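Local coordinates for protein glucose-6-phosphate isomerase (Thermus thermophilus, PDB 1ZZG) that probably catalyses the reversible isomerisation of glucose 6-phosphate to fructose 6-phosphate, a step shared by glycolysis and gluconeogenesis, at residues R28-K33 and L388-E393; L230-L235 and M382-F387. All coordinates share one frame; numbering follows the deposited sequence.

Interaction 1. Residues R28-K33 and L388-E393; sequences RRLLAK and LGELWE
E390 leaves its helix toward 28-33 with CG beside its backbone N (chi1 -64°), and a bend at chi2 (-53°) brings the carboxylate against R29 CB and toward K33 NZ. K33 has the same first torsion but stays extended all the way to NZ, and the two side chains meet tip to tip. The result is a salt bridge in which K33 NZ donates to E390 OE2 at 2.7 Å, approaching the syn lone pair of that oxygen. K33 CE follows close behind, 3.3 Å from E390 OE2. The stem of E390 rests on L30, its CG 4.1 Å from L30 CB. R29, extended from CG to NE, crosses E390 obliquely, its CB 3.7 Å from E390 OE1, and the guanidinium and carboxylate planes stand 77° apart. These two groups do not pair directly: one water, in the guanidinium plane at its edge, accepts from R29 NH1 and donates to both E390 OE1 and E390 O, each at 2.8 Å. A second water donates to E390 OE1 and accepts a weak bond from K33 NZ. The carboxylate is held at both oxygens, and the nearby lysine and arginine would favour its charged form. The contact joins helix 20-32 and K33 to the C-terminal turn of helix 371-391 in the SIS-clan alpha/beta fold of phosphoglucose isomerase, away from the predicted catalytic residues. Helix 371-391 ends in a Schellman motif, with E393 at positive phi and its N bonded to E390 O at 3.1 Å, the same carbonyl that receives the first water. E393 OE2 lies near the R29 guanidinium plane, 4.3 Å from R29 NH1, beyond salt-bridge range. The firmer charged partner of R29 is E25, one helical turn earlier, which takes its NE.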
# COMPACT_ATOMS: atom_id res chain seq x y z
N ARG A 28 5.74 -18.88 28.29
CA ARG A 28 6.61 -18.85 29.47
C ARG A 28 7.99 -18.30 29.08
O ARG A 28 8.54 -17.43 29.76
CB ARG A 28 6.77 -20.26 30.05
CG ARG A 28 7.53 -20.31 31.39
CD ARG A 28 8.14 -21.69 31.64
NE ARG A 28 9.17 -22.01 30.64
CZ ARG A 28 10.34 -21.40 30.55
NH1 ARG A 28 10.67 -20.44 31.40
NH2 ARG A 28 11.19 -21.72 29.59
N ARG A 29 8.55 -18.81 27.99
CA ARG A 29 9.86 -18.36 27.53
C ARG A 29 9.89 -16.85 27.29
O ARG A 29 10.87 -16.18 27.62
CB ARG A 29 10.26 -19.07 26.24
CG ARG A 29 10.60 -20.53 26.40
CD ARG A 29 11.12 -21.13 25.11
NE ARG A 29 11.47 -22.54 25.28
CZ ARG A 29 12.12 -23.26 24.38
NH1 ARG A 29 12.51 -22.72 23.23
NH2 ARG A 29 12.40 -24.54 24.63
N LEU A 30 8.81 -16.33 26.72
CA LEU A 30 8.74 -14.90 26.44
C LEU A 30 8.67 -14.09 27.74
O LEU A 30 9.42 -13.13 27.92
CB LEU A 30 7.52 -14.58 25.57
CG LEU A 30 7.27 -13.10 25.26
CD1 LEU A 30 8.40 -12.54 24.40
CD2 LEU A 30 5.93 -12.95 24.54
N LEU A 31 7.76 -14.48 28.63
CA LEU A 31 7.59 -13.77 29.89
C LEU A 31 8.82 -13.87 30.79
O LEU A 31 9.10 -12.95 31.57
CB LEU A 31 6.35 -14.29 30.64
CG LEU A 31 4.99 -14.03 29.96
CD1 LEU A 31 3.87 -14.62 30.79
CD2 LEU A 31 4.79 -12.53 29.78
N ALA A 32 9.57 -14.97 30.68
CA ALA A 32 10.77 -15.14 31.50
C ALA A 32 11.83 -14.12 31.11
O ALA A 32 12.69 -13.77 31.91
CB ALA A 32 11.34 -16.56 31.33
N LYS A 33 11.75 -13.62 29.88
CA LYS A 33 12.72 -12.65 29.38
C LYS A 33 12.51 -11.22 29.87
O LYS A 33 13.38 -10.37 29.71
CB LYS A 33 12.73 -12.65 27.85
CG LYS A 33 13.28 -13.92 27.22
CD LYS A 33 13.14 -13.88 25.70
CE LYS A 33 13.75 -15.13 25.07
NZ LYS A 33 13.63 -15.13 23.59
N LEU A 388 5.36 -16.04 18.32
CA LEU A 388 5.93 -16.73 17.16
C LEU A 388 7.46 -16.69 17.20
O LEU A 388 8.12 -17.60 16.69
CB LEU A 388 5.41 -16.10 15.87
CG LEU A 388 4.00 -16.54 15.48
CD1 LEU A 388 3.48 -15.73 14.30
CD2 LEU A 388 4.04 -18.03 15.15
N GLY A 389 8.02 -15.64 17.79
CA GLY A 389 9.46 -15.56 17.88
C GLY A 389 9.99 -16.74 18.68
O GLY A 389 11.07 -17.27 18.39
N GLU A 390 9.24 -17.15 19.69
CA GLU A 390 9.62 -18.28 20.53
C GLU A 390 9.36 -19.60 19.80
O GLU A 390 10.20 -20.50 19.81
CB GLU A 390 8.85 -18.26 21.85
CG GLU A 390 9.12 -17.06 22.75
CD GLU A 390 10.61 -16.85 23.02
OE1 GLU A 390 11.38 -17.83 22.93
OE2 GLU A 390 11.01 -15.70 23.33
N LEU A 391 8.19 -19.71 19.18
CA LEU A 391 7.84 -20.93 18.46
C LEU A 391 8.79 -21.23 17.31
O LEU A 391 9.05 -22.39 17.01
CB LEU A 391 6.41 -20.83 17.92
CG LEU A 391 5.28 -20.83 18.95
CD1 LEU A 391 3.97 -20.48 18.27
CD2 LEU A 391 5.18 -22.20 19.63
N TRP A 392 9.32 -20.19 16.68
CA TRP A 392 10.24 -20.39 15.56
C TRP A 392 11.71 -20.24 15.96
O TRP A 392 12.60 -20.30 15.12
CB TRP A 392 9.92 -19.42 14.42
CG TRP A 392 8.57 -19.66 13.79
CD1 TRP A 392 7.68 -20.65 14.11
CD2 TRP A 392 7.94 -18.86 12.78
NE1 TRP A 392 6.54 -20.51 13.36
CE2 TRP A 392 6.67 -19.42 12.54
CE3 TRP A 392 8.32 -17.72 12.06
CZ2 TRP A 392 5.77 -18.89 11.60
CZ3 TRP A 392 7.43 -17.18 11.13
CH2 TRP A 392 6.17 -17.77 10.91
N GLU A 393 11.95 -20.06 17.26
CA GLU A 393 13.30 -19.95 17.79
C GLU A 393 14.17 -18.89 17.12
O GLU A 393 15.30 -19.16 16.71
CB GLU A 393 14.00 -21.31 17.71
CG GLU A 393 13.22 -22.42 18.38
CD GLU A 393 13.99 -23.72 18.45
OE1 GLU A 393 14.52 -24.17 17.41
OE2 GLU A 393 14.06 -24.30 19.56
O HOH W 1 12.09 -20.28 21.89
O HOH W 2 13.53 -16.95 20.89

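Interaction 2. Residues L230-L235 and M382-F387; sequences LKTALL and MWQTAF
Helices 228-238 and 371-391 cross in the alpha/beta fold of this SIS-clan enzyme; their axes here cross at -54° and approach to 8.4 Å. F387, Q384 and L230 have the most area buried between them. F387 points toward helix 228-238 and offers a ring face to L230, whose CD2 sits almost over the centroid, 3.5 Å away and 10° off the normal, as a CH-pi contact. The two side chains cross at about a right angle, and L230 CG lies 3.8 Å from F387 CE2. Between this apolar end and the polar one, A233 lets the backbones come close: its CB lies 4.0 Å from both F387 CB and Q384 O. Q384 places CG anti to its backbone N and stays extended to CD, which carries its amide past A233 to T232, where T232 OG1 donates to Q384 OE1 at 2.7 Å. An alanine in place of Q384 would remove the amide and probably cost this buried interface its direct bond to T232. H380, one turn earlier on helix 371-391, is also hydrogen-bonded to the T232 hydroxyl, while R27 of helix 20-32 touches both L230 and F387. The T232 hydroxyl meets Q384 OE1 on a lone pair, in the carbonyl plane, with a C=O...OG1 angle of 131°.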
# COMPACT_ATOMS: atom_id res chain seq x y z
N LEU A 230 -2.32 -16.29 21.48
CA LEU A 230 -1.67 -17.61 21.38
C LEU A 230 -2.39 -18.45 20.32
O LEU A 230 -1.77 -19.29 19.67
CB LEU A 230 -1.72 -18.35 22.72
CG LEU A 230 -0.65 -17.98 23.75
CD1 LEU A 230 -0.91 -18.74 25.04
CD2 LEU A 230 0.74 -18.31 23.21
N LYS A 231 -3.68 -18.21 20.14
CA LYS A 231 -4.46 -18.94 19.15
C LYS A 231 -4.05 -18.58 17.72
O LYS A 231 -3.84 -19.46 16.89
CB LYS A 231 -5.95 -18.68 19.32
CG LYS A 231 -6.56 -19.32 20.54
CD LYS A 231 -8.07 -19.18 20.51
CE LYS A 231 -8.72 -19.77 21.74
NZ LYS A 231 -10.20 -19.76 21.61
N THR A 232 -3.94 -17.28 17.44
CA THR A 232 -3.55 -16.85 16.09
C THR A 232 -2.08 -17.15 15.86
O THR A 232 -1.66 -17.40 14.73
CB THR A 232 -3.85 -15.34 15.84
OG1 THR A 232 -3.17 -14.54 16.82
CG2 THR A 232 -5.36 -15.09 15.93
N ALA A 233 -1.29 -17.15 16.93
CA ALA A 233 0.13 -17.48 16.81
C ALA A 233 0.18 -18.93 16.31
O ALA A 233 0.96 -19.27 15.42
CB ALA A 233 0.82 -17.36 18.15
N LEU A 234 -0.66 -19.77 16.89
CA LEU A 234 -0.72 -21.18 16.50
C LEU A 234 -1.10 -21.29 15.02
O LEU A 234 -0.47 -22.03 14.26
CB LEU A 234 -1.75 -21.94 17.34
CG LEU A 234 -1.94 -23.42 16.95
CD1 LEU A 234 -0.62 -24.17 17.16
CD2 LEU A 234 -3.05 -24.04 17.78
N LEU A 235 -2.12 -20.55 14.61
CA LEU A 235 -2.57 -20.57 13.23
C LEU A 235 -1.40 -20.29 12.29
O LEU A 235 -1.14 -21.05 11.36
CB LEU A 235 -3.69 -19.55 13.00
CG LEU A 235 -5.07 -19.91 13.55
CD1 LEU A 235 -5.99 -18.71 13.43
CD2 LEU A 235 -5.65 -21.10 12.80
N MET A 382 1.19 -7.72 18.11
CA MET A 382 2.55 -7.65 18.61
C MET A 382 2.80 -8.88 19.50
O MET A 382 3.88 -9.46 19.44
CB MET A 382 2.78 -6.34 19.37
CG MET A 382 2.90 -5.14 18.43
SD MET A 382 3.35 -3.56 19.21
CE MET A 382 1.72 -2.86 19.51
N TRP A 383 1.81 -9.27 20.29
CA TRP A 383 1.95 -10.45 21.14
C TRP A 383 2.06 -11.69 20.26
O TRP A 383 2.91 -12.55 20.48
CB TRP A 383 0.75 -10.62 22.07
CG TRP A 383 0.84 -9.84 23.33
CD1 TRP A 383 0.21 -8.66 23.62
CD2 TRP A 383 1.60 -10.18 24.50
NE1 TRP A 383 0.52 -8.25 24.90
CE2 TRP A 383 1.37 -9.17 25.46
CE3 TRP A 383 2.45 -11.25 24.83
CZ2 TRP A 383 1.96 -9.19 26.73
CZ3 TRP A 383 3.03 -11.27 26.10
CH2 TRP A 383 2.78 -10.24 27.03
N GLN A 384 1.17 -11.78 19.27
CA GLN A 384 1.18 -12.89 18.33
C GLN A 384 2.58 -13.05 17.77
O GLN A 384 3.13 -14.14 17.74
CB GLN A 384 0.21 -12.62 17.19
CG GLN A 384 0.40 -13.50 15.96
CD GLN A 384 -0.54 -13.13 14.84
OE1 GLN A 384 -1.75 -13.27 14.96
NE2 GLN A 384 0.02 -12.63 13.73
N THR A 385 3.15 -11.93 17.32
CA THR A 385 4.48 -11.93 16.75
C THR A 385 5.56 -12.34 17.75
O THR A 385 6.46 -13.12 17.41
CB THR A 385 4.81 -10.54 16.17
OG1 THR A 385 3.81 -10.19 15.20
CG2 THR A 385 6.18 -10.54 15.52
N ALA A 386 5.48 -11.84 18.98
CA ALA A 386 6.47 -12.20 19.99
C ALA A 386 6.37 -13.70 20.31
O ALA A 386 7.39 -14.37 20.46
CB ALA A 386 6.27 -11.36 21.26
N PHE A 387 5.15 -14.22 20.42
CA PHE A 387 4.98 -15.65 20.69
C PHE A 387 5.60 -16.47 19.56
O PHE A 387 6.27 -17.48 19.80
CB PHE A 387 3.49 -16.01 20.84
CG PHE A 387 2.85 -15.52 22.12
CD1 PHE A 387 3.52 -15.62 23.34
CD2 PHE A 387 1.55 -15.00 22.10
CE1 PHE A 387 2.91 -15.20 24.53
CE2 PHE A 387 0.93 -14.58 23.29
CZ PHE A 387 1.61 -14.68 24.51

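Overall arrangement
From the N terminus, strand 3-5 leads to helix 20-32 and K33; the rest of both sheets and most of the helices follow before the end of helix 371-391 returns to them, where interaction 1 closes a loop of 354 residues. Interaction 2 closes a shorter one, of 146 residues, from helix 228-238 to the preceding turns of helix 371-391. Its loop lies wholly within the longer one, so the two nest without crossing. Helix 371-391 is common to both, and their centres are 10 Å apart. L30 joins them by packing on W383, A386 and F387, while L388 touches A233 O. Three helices distant in sequence are thereby tied together.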